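Local atomic coordinates of ethylbenzene dehydrogenase alpha-subunit (Aromatoleum aromaticum, PDB entry 2IVF), a protein that forms the catalytic, molybdopterin-binding subunit of a molybdenum enzyme and carries an iron-sulfur cluster beside its paired pterin dinucleotides. Residues A[778-786]-A[792-800]. Residues are numbered along the deposited sequence; the frame is centred on the assembly and turned at random.
Sequences SRYAHANEV and IYPMRWHFD. With ACT (acetate ion), chain J.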
ATOM      1  N   SER A 778      19.748  11.482  16.267  1.00 24.68           N
ATOM      2  CA  SER A 778      19.682  10.022  16.343  1.00 25.16           C
ATOM      3  C   SER A 778      20.947   9.370  16.875  1.00 25.71           C
ATOM      4  O   SER A 778      20.899   8.323  17.497  1.00 26.61           O
ATOM      5  CB  SER A 778      19.379   9.433  14.974  1.00 24.55           C
ATOM      6  OG  SER A 778      18.067   9.670  14.562  1.00 23.05           O
ATOM      7  N   ARG A 779      22.095   9.937  16.549  1.00 25.94           N
ATOM      8  CA  ARG A 779      23.338   9.369  16.966  1.00 26.68           C
ATOM      9  C   ARG A 779      23.354   9.198  18.479  1.00 25.97           C
ATOM     10  O   ARG A 779      23.886   8.206  18.971  1.00 25.40           O
ATOM     11  CB  ARG A 779      24.511  10.239  16.543  1.00 27.24           C
ATOM     12  CG  ARG A 779      25.806   9.699  17.025  1.00 28.48           C
ATOM     13  CD  ARG A 779      26.934  10.638  16.839  1.00 33.08           C
ATOM     14  NE  ARG A 779      28.231   9.991  17.095  1.00 37.20           N
ATOM     15  CZ  ARG A 779      28.795   9.053  16.314  1.00 42.07           C
ATOM     16  NH1 ARG A 779      28.186   8.592  15.200  1.00 41.46           N
ATOM     17  NH2 ARG A 779      29.994   8.558  16.651  1.00 43.58           N
ATOM     18  N   TYR A 780      22.749  10.153  19.203  1.00 24.26           N
ATOM     19  CA  TYR A 780      22.775  10.141  20.653  1.00 24.27           C
ATOM     20  C   TYR A 780      21.480   9.587  21.204  1.00 22.78           C
ATOM     21  O   TYR A 780      21.538   8.804  22.139  1.00 23.91           O
ATOM     22  CB  TYR A 780      23.017  11.539  21.213  1.00 24.32           C
ATOM     23  CG  TYR A 780      24.224  12.166  20.605  1.00 26.50           C
ATOM     24  CD1 TYR A 780      25.490  11.824  21.040  1.00 26.09           C
ATOM     25  CD2 TYR A 780      24.105  13.057  19.545  1.00 29.28           C
ATOM     26  CE1 TYR A 780      26.608  12.384  20.462  1.00 26.68           C
ATOM     27  CE2 TYR A 780      25.229  13.621  18.948  1.00 27.89           C
ATOM     28  CZ  TYR A 780      26.472  13.276  19.410  1.00 27.25           C
ATOM     29  OH  TYR A 780      27.594  13.814  18.789  1.00 28.07           O
ATOM     30  N   ALA A 781      20.342   9.925  20.583  1.00 22.84           N
ATOM     31  CA  ALA A 781      19.043   9.516  21.091  1.00 22.43           C
ATOM     32  C   ALA A 781      18.953   7.984  21.090  1.00 23.00           C
ATOM     33  O   ALA A 781      18.453   7.368  22.031  1.00 23.08           O
ATOM     34  CB  ALA A 781      17.891  10.107  20.256  1.00 20.82           C
ATOM     35  N   HIS A 782      19.378   7.402  19.966  1.00 22.00           N
ATOM     36  CA  HIS A 782      19.248   5.986  19.724  1.00 22.46           C
ATOM     37  C   HIS A 782      19.969   5.193  20.829  1.00 22.01           C
ATOM     38  O   HIS A 782      19.592   4.039  21.156  1.00 20.14           O
ATOM     39  CB  HIS A 782      19.761   5.673  18.313  1.00 22.60           C
ATOM     40  CG  HIS A 782      19.830   4.217  18.013  1.00 20.67           C
ATOM     41  ND1 HIS A 782      18.709   3.429  17.838  1.00 22.20           N
ATOM     42  CD2 HIS A 782      20.899   3.395  17.917  1.00 21.48           C
ATOM     43  CE1 HIS A 782      19.102   2.186  17.615  1.00 23.32           C
ATOM     44  NE2 HIS A 782      20.423   2.133  17.693  1.00 19.69           N
ATOM     45  N   ALA A 783      21.028   5.808  21.349  1.00 21.62           N
ATOM     46  CA  ALA A 783      21.776   5.374  22.496  1.00 22.37           C
ATOM     47  C   ALA A 783      22.303   3.936  22.346  1.00 23.12           C
ATOM     48  O   ALA A 783      22.163   3.091  23.240  1.00 22.66           O
ATOM     49  CB  ALA A 783      20.958   5.590  23.782  1.00 22.53           C
ATOM     50  N   ASN A 784      22.856   3.683  21.160  1.00 22.84           N
ATOM     51  CA  ASN A 784      23.560   2.439  20.809  1.00 22.87           C
ATOM     52  C   ASN A 784      24.357   2.718  19.531  1.00 23.41           C
ATOM     53  O   ASN A 784      24.022   3.663  18.780  1.00 22.67           O
ATOM     54  CB  ASN A 784      22.591   1.292  20.572  1.00 22.50           C
ATOM     55  CG  ASN A 784      23.246  -0.057  20.721  1.00 23.43           C
ATOM     56  OD1 ASN A 784      24.430  -0.163  21.058  1.00 23.75           O
ATOM     57  ND2 ASN A 784      22.492  -1.091  20.493  1.00 22.12           N
ATOM     58  N   GLU A 785      25.407   1.949  19.289  1.00 22.93           N
ATOM     59  CA  GLU A 785      26.135   2.098  18.053  1.00 23.71           C
ATOM     60  C   GLU A 785      25.541   1.118  17.082  1.00 23.34           C
ATOM     61  O   GLU A 785      24.818   0.171  17.493  1.00 22.09           O
ATOM     62  CB  GLU A 785      27.657   1.948  18.190  1.00 26.25           C
ATOM     63  CG  GLU A 785      28.191   0.817  18.964  1.00 30.78           C
ATOM     64  CD  GLU A 785      28.001   0.939  20.489  1.00 32.53           C
ATOM     65  OE1 GLU A 785      28.419   1.930  21.146  1.00 32.92           O
ATOM     66  OE2 GLU A 785      27.433  -0.020  21.001  1.00 32.74           O
ATOM     67  N   VAL A 786      25.755   1.386  15.805  1.00 23.06           N
ATOM     68  CA  VAL A 786      25.307   0.470  14.756  1.00 22.17           C
ATOM     69  C   VAL A 786      26.404  -0.563  14.524  1.00 22.51           C
ATOM     70  O   VAL A 786      27.562  -0.207  14.394  1.00 23.14           O
ATOM     71  CB  VAL A 786      24.991   1.217  13.446  1.00 24.06           C
ATOM     72  CG1 VAL A 786      24.702   0.217  12.348  1.00 22.29           C
ATOM     73  CG2 VAL A 786      23.820   2.286  13.625  1.00 21.49           C
ATOM     74  N   ILE A 792      19.758  -3.846  14.891  1.00 21.82           N
ATOM     75  CA  ILE A 792      19.798  -2.535  15.498  1.00 21.35           C
ATOM     76  C   ILE A 792      18.757  -2.549  16.583  1.00 21.83           C
ATOM     77  O   ILE A 792      17.682  -2.966  16.321  1.00 21.25           O
ATOM     78  CB  ILE A 792      19.489  -1.446  14.469  1.00 21.99           C
ATOM     79  CG1 ILE A 792      20.657  -1.319  13.474  1.00 21.96           C
ATOM     80  CG2 ILE A 792      19.236  -0.060  15.175  1.00 21.21           C
ATOM     81  CD1 ILE A 792      20.391  -0.433  12.280  1.00 20.75           C
ATOM     82  N   TYR A 793      19.103  -2.111  17.792  1.00 21.86           N
ATOM     83  CA  TYR A 793      18.103  -1.880  18.851  1.00 21.99           C
ATOM     84  C   TYR A 793      18.627  -0.712  19.687  1.00 21.51           C
ATOM     85  O   TYR A 793      19.835  -0.471  19.743  1.00 20.90           O
ATOM     86  CB  TYR A 793      17.873  -3.125  19.745  1.00 22.32           C
ATOM     87  CG  TYR A 793      19.058  -3.517  20.571  1.00 23.48           C
ATOM     88  CD1 TYR A 793      20.009  -4.397  20.069  1.00 23.07           C
ATOM     89  CD2 TYR A 793      19.237  -3.046  21.864  1.00 22.56           C
ATOM     90  CE1 TYR A 793      21.086  -4.784  20.828  1.00 20.66           C
ATOM     91  CE2 TYR A 793      20.333  -3.382  22.603  1.00 20.13           C
ATOM     92  CZ  TYR A 793      21.240  -4.267  22.097  1.00 23.02           C
ATOM     93  OH  TYR A 793      22.309  -4.621  22.827  1.00 23.45           O
ATOM     94  N   PRO A 794      17.717   0.035  20.302  1.00 22.11           N
ATOM     95  CA  PRO A 794      18.147   1.239  21.029  1.00 22.12           C
ATOM     96  C   PRO A 794      18.352   1.067  22.508  1.00 23.34           C
ATOM     97  O   PRO A 794      17.985   0.049  23.085  1.00 22.45           O
ATOM     98  CB  PRO A 794      16.961   2.185  20.806  1.00 22.76           C
ATOM     99  CG  PRO A 794      15.796   1.270  20.969  1.00 22.45           C
ATOM    100  CD  PRO A 794      16.250  -0.099  20.337  1.00 21.97           C
ATOM    101  N   MET A 795      18.952   2.094  23.105  1.00 21.86           N
ATOM    102  CA  MET A 795      19.006   2.323  24.542  1.00 23.00           C
ATOM    103  C   MET A 795      20.025   1.494  25.286  1.00 22.60           C
ATOM    104  O   MET A 795      20.081   1.549  26.530  1.00 22.29           O
ATOM    105  CB  MET A 795      17.627   2.206  25.176  1.00 23.34           C
ATOM    106  CG  MET A 795      16.579   3.083  24.494  1.00 24.90           C
ATOM    107  SD  MET A 795      14.995   3.024  25.329  1.00 29.00           S
ATOM    108  CE  MET A 795      15.372   3.967  26.797  1.00 25.68           C
ATOM    109  N   ARG A 796      20.875   0.773  24.542  1.00 22.46           N
ATOM    110  CA  ARG A 796      21.916  -0.046  25.153  1.00 22.64           C
ATOM    111  C   ARG A 796      22.811   0.756  26.109  1.00 22.17           C
ATOM    112  O   ARG A 796      23.235   0.243  27.102  1.00 22.45           O
ATOM    113  CB  ARG A 796      22.790  -0.674  24.089  1.00 22.37           C
ATOM    114  CG  ARG A 796      23.576  -1.866  24.599  1.00 23.68           C
ATOM    115  CD  ARG A 796      24.605  -2.376  23.601  1.00 23.55           C
ATOM    116  NE  ARG A 796      25.594  -1.357  23.291  1.00 24.69           N
ATOM    117  CZ  ARG A 796      26.641  -1.041  24.041  1.00 25.94           C
ATOM    118  NH1 ARG A 796      26.898  -1.655  25.199  1.00 24.90           N
ATOM    119  NH2 ARG A 796      27.468  -0.110  23.601  1.00 23.85           N
ATOM    120  N   TRP A 797      23.150   1.991  25.759  1.00 22.56           N
ATOM    121  CA  TRP A 797      24.037   2.800  26.626  1.00 22.77           C
ATOM    122  C   TRP A 797      23.399   3.068  27.991  1.00 22.25           C
ATOM    123  O   TRP A 797      24.083   3.128  29.041  1.00 22.60           O
ATOM    124  CB  TRP A 797      24.383   4.124  25.948  1.00 23.70           C
ATOM    125  CG  TRP A 797      25.114   3.987  24.669  1.00 24.41           C
ATOM    126  CD1 TRP A 797      25.862   2.921  24.259  1.00 24.81           C
ATOM    127  CD2 TRP A 797      25.239   4.977  23.650  1.00 25.47           C
ATOM    128  NE1 TRP A 797      26.390   3.156  23.018  1.00 25.44           N
ATOM    129  CE2 TRP A 797      26.035   4.411  22.613  1.00 25.37           C
ATOM    130  CE3 TRP A 797      24.775   6.290  23.509  1.00 25.68           C
ATOM    131  CZ2 TRP A 797      26.376   5.114  21.463  1.00 25.36           C
ATOM    132  CZ3 TRP A 797      25.100   6.986  22.345  1.00 25.50           C
ATOM    133  CH2 TRP A 797      25.863   6.380  21.325  1.00 24.97           C
ATOM    134  N   HIS A 798      22.095   3.283  27.987  1.00 22.14           N
ATOM    135  CA  HIS A 798      21.387   3.457  29.239  1.00 22.67           C
ATOM    136  C   HIS A 798      21.463   2.205  30.095  1.00 22.42           C
ATOM    137  O   HIS A 798      21.749   2.289  31.293  1.00 22.24           O
ATOM    138  CB  HIS A 798      19.945   3.911  29.021  1.00 21.39           C
ATOM    139  CG  HIS A 798      19.846   5.157  28.188  1.00 21.20           C
ATOM    140  ND1 HIS A 798      20.426   6.342  28.568  1.00 20.70           N
ATOM    141  CD2 HIS A 798      19.272   5.383  26.983  1.00 20.67           C
ATOM    142  CE1 HIS A 798      20.194   7.260  27.641  1.00 22.57           C
ATOM    143  NE2 HIS A 798      19.494   6.700  26.665  1.00 18.05           N
ATOM    144  N   PHE A 799      21.244   1.055  29.494  1.00 23.67           N
ATOM    145  CA  PHE A 799      21.246  -0.190  30.260  1.00 23.96           C
ATOM    146  C   PHE A 799      22.632  -0.746  30.580  1.00 24.97           C
ATOM    147  O   PHE A 799      22.961  -0.958  31.775  1.00 25.92           O
ATOM    148  CB  PHE A 799      20.372  -1.246  29.571  1.00 25.49           C
ATOM    149  CG  PHE A 799      20.394  -2.546  30.266  1.00 24.20           C
ATOM    150  CD1 PHE A 799      19.812  -2.673  31.514  1.00 26.62           C
ATOM    151  CD2 PHE A 799      21.024  -3.648  29.684  1.00 26.14           C
ATOM    152  CE1 PHE A 799      19.852  -3.885  32.202  1.00 28.03           C
ATOM    153  CE2 PHE A 799      21.071  -4.868  30.349  1.00 27.51           C
ATOM    154  CZ  PHE A 799      20.497  -4.987  31.619  1.00 28.21           C
ATOM    155  N   ASP A 800      23.451  -0.995  29.559  1.00 25.19           N
ATOM    156  CA  ASP A 800      24.822  -1.543  29.765  1.00 25.27           C
ATOM    157  C   ASP A 800      25.738  -0.570  30.455  1.00 24.87           C
ATOM    158  O   ASP A 800      26.520  -0.952  31.307  1.00 25.95           O
ATOM    159  CB  ASP A 800      25.498  -1.935  28.432  1.00 25.56           C
ATOM    160  CG  ASP A 800      24.995  -3.281  27.883  1.00 28.17           C
ATOM    161  OD1 ASP A 800      24.318  -4.024  28.631  1.00 31.94           O
ATOM    162  OD2 ASP A 800      25.284  -3.605  26.714  1.00 28.25           O
TER
HETATM  163  C   ACT J1983      28.614   3.754  15.207  1.00 37.84           C
HETATM  164  O   ACT J1983      27.365   3.558  15.247  1.00 34.76           O
HETATM  165  OXT ACT J1983      29.227   3.449  14.136  1.00 38.55           O
HETATM  166  CH3 ACT J1983      29.357   4.347  16.375  1.00 38.04           C
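Trp797 lies with one indole face against the backbone of Ala783 and Asn784. Asn784 N sits over the middle of the ring system, and Asn784 CA makes a CH-pi contact 3.9 Å from the centroid of the five-membered ring. In the indole plane, Trp797 NE1 donates a hydrogen bond to Glu785 OE1 at 3.0 Å, meeting the oxygen from above the carboxylate plane, so the ring is held by face and edge together. Ala783 O accepts an almost straight bond from Trp797 N (2.9 Å, 179°), while N-cap residue Met795 donates its N-H to His782 O. Asn784 CG, anti to the backbone N (chi1 -159°), carries the amide between Tyr793 O and the Arg796 side chain, which it crosses at about a right angle: Asn784 ND2 donates to Tyr793 O at 2.8 Å while lying over the centre of the Tyr793 ring, and OD1 takes Arg796 NE from above its carbonyl plane. Salt bridges from Arg796 NH2 to the syn lone pair of Glu785 OE2 (2.6 Å) and from Arg796 NH1 to Asp800 OD2 complete a network. Thus the end of helix 777-781, left at positive-phi Ala783, meets the N-terminus of helix 796-800, whose first N-H groups its carbonyls satisfy, and the arginine, shared by two carboxylates, probably stays charged.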